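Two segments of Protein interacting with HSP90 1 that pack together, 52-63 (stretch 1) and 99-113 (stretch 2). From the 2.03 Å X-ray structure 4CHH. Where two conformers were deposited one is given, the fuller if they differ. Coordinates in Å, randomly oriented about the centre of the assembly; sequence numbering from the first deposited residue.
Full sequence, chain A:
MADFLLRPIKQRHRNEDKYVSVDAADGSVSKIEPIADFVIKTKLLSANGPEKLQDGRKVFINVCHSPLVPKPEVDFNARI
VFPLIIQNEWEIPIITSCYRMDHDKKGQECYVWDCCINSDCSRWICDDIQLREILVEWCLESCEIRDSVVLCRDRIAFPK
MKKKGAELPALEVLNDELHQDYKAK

Stretch 1 (52-63) KLQDGRKVFINV
Stretch 2, residues 99-113: YRMDHDKKGQECYVW

Strand 58-63 lies parallel to strand 109-113, their axes 4.7 Å apart at closest and 21° from parallel; backbone angles near -125/135 in V59 and F60 and -124/131 in V112 are those of extended β structure. The register pairs V59 with Y111, F60 with V112 and I61 with W113, at CA-CA distances of 4.8, 4.8 and 4.9 Å. Together the stretches bury 879 Å², both sides summed.

Stretch 2 begins with Y99 (chi1 65°, p), whose ring takes L53 on one face; Y99 CE1 is 3.7 Å from L53 CD2. Water 1 links Y99 OH (2.7 Å) to K52 O (2.8 Å). Strand 100-103 pairs with 109-113 as a hairpin: R100 N donates to V112 O (2.7 Å) and D102 N to C110 O (2.9 Å). M101, m/t/t, brings its CE to 4.1 Å from L53 CD2.

The hairpin closes through a type I turn from D104 to G107. D104 OD1 accepts from K106 N (2.9 Å) and Q108 N (2.8 Å), and G107 has phi 79°, which favours glycine.

At E109 (m, t, -11°), direct contact gives way partly to water. Water 4 donates to E109 O (2.8 Å) and accepts from K58 N (2.9 Å), filling a gap where K58 N and E109 O stand 4.4 Å apart. Water 3 accepts from E109 N (3.1 Å) and donates to Q54 OE1 (2.7 Å). That oxygen also accepts from R57 NE (2.9 Å), which ties the long R57 side chain (m/m/t) back across its type II turn, Q54 to R57; G56 occupies phi/psi 88/-5 there.

C110, chi1 83°, sets SG 3.8 Å from F60 CE1, a compact cysteine side chain beside a buried ring.

Y111 has the largest covered area, 111 Å². Its N donates to K58 O (3.0 Å), and its O accepts from F60 N (2.8 Å, 169°). With chi1 -48° (m) and chi2 -61°, the ring receives L53 CD2 over one face, 3.7 Å from the centroid and 20° off the normal. Y111 OH serves both ways, accepting from Q54 N (3.0 Å, 174°) and donating to E109 OE1 (2.6 Å).

V112, chi1 -179° (t), shares the F60 side of the sheet: its CG2 is 4.2 Å from F60 CB, and its CG1 is 3.5 Å from N62 ND2.

W113 (m, chi2 -99°) finishes the ladder. Its N donates to F60 O (3.0 Å), and its O accepts from N62 N (2.8 Å). On the face shared by V59, Y111 and I61, its buried ring meets V59 CG1 edge-on, with CZ3 at 3.5 Å.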

# COMPACT_ATOMS: atom_id res chain seq x y z
N LYS A 52 3.76 13.58 15.62
CA LYS A 52 4.39 14.66 14.88
C LYS A 52 5.23 14.16 13.70
O LYS A 52 6.08 13.28 13.85
CB LYS A 52 5.28 15.52 15.79
CG LYS A 52 4.58 16.09 17.02
CD LYS A 52 5.59 16.73 17.95
CE LYS A 52 5.10 16.85 19.37
NZ LYS A 52 6.17 17.34 20.28
N LEU A 53 4.95 14.73 12.54
CA LEU A 53 5.69 14.51 11.29
C LEU A 53 6.05 15.88 10.73
O LEU A 53 5.37 16.85 11.05
CB LEU A 53 4.90 13.67 10.27
CG LEU A 53 4.58 12.19 10.60
CD1 LEU A 53 3.88 11.51 9.41
CD2 LEU A 53 5.85 11.39 10.98
N GLN A 54 7.15 15.97 9.99
CA GLN A 54 7.58 17.22 9.35
C GLN A 54 6.99 17.33 7.94
O GLN A 54 7.27 16.48 7.10
CB GLN A 54 9.13 17.29 9.28
CG GLN A 54 9.83 17.18 10.62
CD GLN A 54 11.32 17.32 10.48
OE1 GLN A 54 11.98 16.59 9.74
NE2 GLN A 54 11.88 18.27 11.20
N ASP A 55 6.19 18.39 7.67
CA ASP A 55 5.64 18.64 6.33
C ASP A 55 6.74 18.80 5.28
O ASP A 55 7.82 19.32 5.59
CB ASP A 55 4.76 19.90 6.33
CG ASP A 55 3.60 19.89 7.30
OD1 ASP A 55 3.25 18.79 7.80
OD2 ASP A 55 3.03 20.97 7.56
N GLY A 56 6.47 18.31 4.08
CA GLY A 56 7.39 18.44 2.96
C GLY A 56 8.42 17.33 2.83
O GLY A 56 9.16 17.29 1.84
N ARG A 57 8.47 16.41 3.79
CA ARG A 57 9.41 15.31 3.72
C ARG A 57 8.97 14.26 2.71
O ARG A 57 7.77 14.12 2.46
CB ARG A 57 9.62 14.65 5.10
CG ARG A 57 10.18 15.61 6.16
CD ARG A 57 11.62 15.98 5.90
NE ARG A 57 12.12 16.98 6.84
CZ ARG A 57 12.29 18.26 6.54
NH1 ARG A 57 11.98 18.71 5.32
NH2 ARG A 57 12.76 19.11 7.45
N LYS A 58 9.96 13.55 2.14
CA LYS A 58 9.78 12.47 1.18
C LYS A 58 9.06 11.32 1.83
O LYS A 58 9.28 11.00 3.00
CB LYS A 58 11.13 11.97 0.63
CG LYS A 58 11.88 12.92 -0.29
CD LYS A 58 13.05 12.19 -0.95
CE LYS A 58 14.18 13.13 -1.34
NZ LYS A 58 14.19 13.43 -2.79
N VAL A 59 8.20 10.71 1.06
CA VAL A 59 7.42 9.57 1.49
C VAL A 59 7.66 8.43 0.51
O VAL A 59 7.69 8.64 -0.71
CB VAL A 59 5.90 9.93 1.63
CG1 VAL A 59 5.05 8.66 1.82
CG2 VAL A 59 5.67 10.87 2.81
N PHE A 60 7.81 7.23 1.06
CA PHE A 60 7.93 6.02 0.27
C PHE A 60 6.90 5.01 0.69
O PHE A 60 6.70 4.77 1.88
CB PHE A 60 9.32 5.39 0.39
CG PHE A 60 10.43 6.24 -0.16
CD1 PHE A 60 11.06 7.18 0.64
CD2 PHE A 60 10.87 6.08 -1.47
CE1 PHE A 60 12.10 7.98 0.14
CE2 PHE A 60 11.93 6.86 -1.97
CZ PHE A 60 12.52 7.81 -1.16
N ILE A 61 6.26 4.42 -0.29
CA ILE A 61 5.28 3.37 -0.02
C ILE A 61 5.77 2.09 -0.68
O ILE A 61 5.94 2.07 -1.90
CB ILE A 61 3.84 3.74 -0.48
CG1 ILE A 61 3.31 4.98 0.24
CG2 ILE A 61 2.92 2.52 -0.35
CD1 ILE A 61 2.00 5.67 -0.40
N ASN A 62 5.98 1.04 0.11
CA ASN A 62 6.35 -0.26 -0.40
C ASN A 62 5.10 -1.06 -0.79
O ASN A 62 4.41 -1.55 0.09
CB ASN A 62 7.20 -1.03 0.64
CG ASN A 62 8.59 -0.44 0.82
OD1 ASN A 62 9.26 -0.10 -0.15
ND2 ASN A 62 9.03 -0.22 2.04
N VAL A 63 4.80 -1.18 -2.10
CA VAL A 63 3.68 -2.00 -2.59
C VAL A 63 4.21 -3.42 -2.63
O VAL A 63 5.20 -3.70 -3.29
CB VAL A 63 3.08 -1.56 -3.94
CG1 VAL A 63 1.80 -2.33 -4.24
CG2 VAL A 63 2.84 -0.05 -3.97
N TYR A 99 3.71 3.55 9.91
CA TYR A 99 4.82 4.15 9.19
C TYR A 99 6.11 3.92 9.97
O TYR A 99 6.09 3.68 11.18
CB TYR A 99 4.62 5.66 8.87
CG TYR A 99 4.55 6.55 10.09
CD1 TYR A 99 5.71 7.00 10.72
CD2 TYR A 99 3.33 6.96 10.61
CE1 TYR A 99 5.66 7.77 11.88
CE2 TYR A 99 3.26 7.75 11.76
CZ TYR A 99 4.43 8.17 12.38
OH TYR A 99 4.37 8.96 13.49
N ARG A 100 7.22 3.98 9.26
CA ARG A 100 8.51 3.91 9.91
C ARG A 100 9.39 5.03 9.34
O ARG A 100 9.01 5.66 8.34
CB ARG A 100 9.14 2.51 9.89
CG ARG A 100 9.53 1.96 8.57
CD ARG A 100 9.79 0.47 8.72
NE ARG A 100 9.91 -0.13 7.40
CZ ARG A 100 8.89 -0.61 6.70
NH1 ARG A 100 7.68 -0.66 7.23
NH2 ARG A 100 9.09 -1.11 5.50
N MET A 101 10.46 5.38 10.07
CA MET A 101 11.30 6.48 9.63
C MET A 101 12.62 5.99 9.07
O MET A 101 13.23 5.06 9.60
CB MET A 101 11.58 7.48 10.77
CG MET A 101 10.40 8.36 11.07
SD MET A 101 10.76 9.65 12.28
CE MET A 101 9.05 9.91 12.98
N ASP A 102 13.01 6.61 7.97
CA ASP A 102 14.29 6.45 7.31
C ASP A 102 14.88 7.84 7.15
O ASP A 102 14.25 8.82 7.57
CB ASP A 102 14.19 5.69 5.97
CG ASP A 102 15.44 4.87 5.64
OD1 ASP A 102 16.55 5.24 6.11
OD2 ASP A 102 15.30 3.85 4.91
N HIS A 103 16.11 7.95 6.68
CA HIS A 103 16.74 9.25 6.53
C HIS A 103 17.43 9.33 5.18
O HIS A 103 17.94 8.31 4.73
CB HIS A 103 17.73 9.52 7.67
CG HIS A 103 17.08 9.71 9.01
ND1 HIS A 103 16.65 8.63 9.77
CD2 HIS A 103 16.84 10.86 9.69
CE1 HIS A 103 16.14 9.16 10.88
NE2 HIS A 103 16.22 10.49 10.87
N ASP A 104 17.40 10.50 4.52
CA ASP A 104 18.10 10.64 3.24
C ASP A 104 19.61 10.89 3.54
O ASP A 104 20.00 10.90 4.71
CB ASP A 104 17.45 11.72 2.32
CG ASP A 104 17.67 13.19 2.67
OD1 ASP A 104 18.42 13.48 3.64
OD2 ASP A 104 17.09 14.05 1.97
N LYS A 105 20.43 11.14 2.50
CA LYS A 105 21.88 11.34 2.67
C LYS A 105 22.25 12.69 3.32
O LYS A 105 23.39 12.85 3.76
CB LYS A 105 22.61 11.17 1.33
CG LYS A 105 22.26 9.87 0.61
CD LYS A 105 22.60 8.63 1.42
CE LYS A 105 21.84 7.42 0.97
NZ LYS A 105 22.18 6.22 1.79
N LYS A 106 21.32 13.63 3.40
CA LYS A 106 21.56 14.93 4.05
C LYS A 106 21.04 14.91 5.52
O LYS A 106 21.04 15.94 6.21
CB LYS A 106 20.89 16.05 3.23
N GLY A 107 20.63 13.73 5.98
CA GLY A 107 20.09 13.47 7.32
C GLY A 107 18.63 13.87 7.48
O GLY A 107 18.13 13.92 8.62
N GLN A 108 17.92 14.15 6.36
CA GLN A 108 16.52 14.58 6.48
C GLN A 108 15.60 13.38 6.56
O GLN A 108 15.79 12.39 5.85
CB GLN A 108 16.09 15.53 5.35
CG GLN A 108 17.07 16.69 5.07
CD GLN A 108 17.42 17.54 6.27
OE1 GLN A 108 16.56 18.03 7.02
NE2 GLN A 108 18.71 17.76 6.48
N GLU A 109 14.62 13.46 7.46
CA GLU A 109 13.62 12.41 7.69
C GLU A 109 12.80 12.07 6.45
O GLU A 109 12.41 12.97 5.71
CB GLU A 109 12.62 12.86 8.77
CG GLU A 109 13.17 12.91 10.18
CD GLU A 109 12.15 13.20 11.26
OE1 GLU A 109 11.00 13.59 10.95
OE2 GLU A 109 12.52 13.03 12.45
N CYS A 110 12.54 10.77 6.25
CA CYS A 110 11.62 10.32 5.21
C CYS A 110 10.75 9.20 5.81
O CYS A 110 11.18 8.47 6.71
CB CYS A 110 12.31 9.93 3.90
SG CYS A 110 12.98 8.26 3.84
N TYR A 111 9.48 9.17 5.41
CA TYR A 111 8.50 8.26 6.01
C TYR A 111 8.15 7.15 5.07
O TYR A 111 8.00 7.35 3.88
CB TYR A 111 7.26 9.02 6.49
CG TYR A 111 7.66 10.23 7.30
CD1 TYR A 111 8.41 10.10 8.47
CD2 TYR A 111 7.37 11.51 6.85
CE1 TYR A 111 8.85 11.22 9.17
CE2 TYR A 111 7.76 12.63 7.57
CZ TYR A 111 8.51 12.49 8.72
OH TYR A 111 8.89 13.60 9.41
N VAL A 112 8.11 5.95 5.63
CA VAL A 112 7.92 4.72 4.87
C VAL A 112 6.72 3.92 5.40
O VAL A 112 6.62 3.68 6.60
CB VAL A 112 9.23 3.86 4.89
CG1 VAL A 112 9.08 2.57 4.09
CG2 VAL A 112 10.44 4.66 4.40
N TRP A 113 5.84 3.50 4.49
CA TRP A 113 4.70 2.62 4.76
C TRP A 113 4.78 1.42 3.87
O TRP A 113 5.24 1.53 2.73
CB TRP A 113 3.36 3.32 4.47
CG TRP A 113 2.84 4.28 5.47
CD1 TRP A 113 1.90 4.03 6.42
CD2 TRP A 113 3.05 5.71 5.48
NE1 TRP A 113 1.54 5.20 7.06
CE2 TRP A 113 2.22 6.25 6.50
CE3 TRP A 113 3.86 6.59 4.74
CZ2 TRP A 113 2.19 7.62 6.81
CZ3 TRP A 113 3.82 7.95 5.03
CH2 TRP A 113 2.99 8.46 6.05
O HOH W 1 6.15 10.65 14.66
O HOH W 2 9.04 14.31 13.44
O HOH W 3 14.50 16.20 8.98
O HOH W 4 12.71 13.83 3.08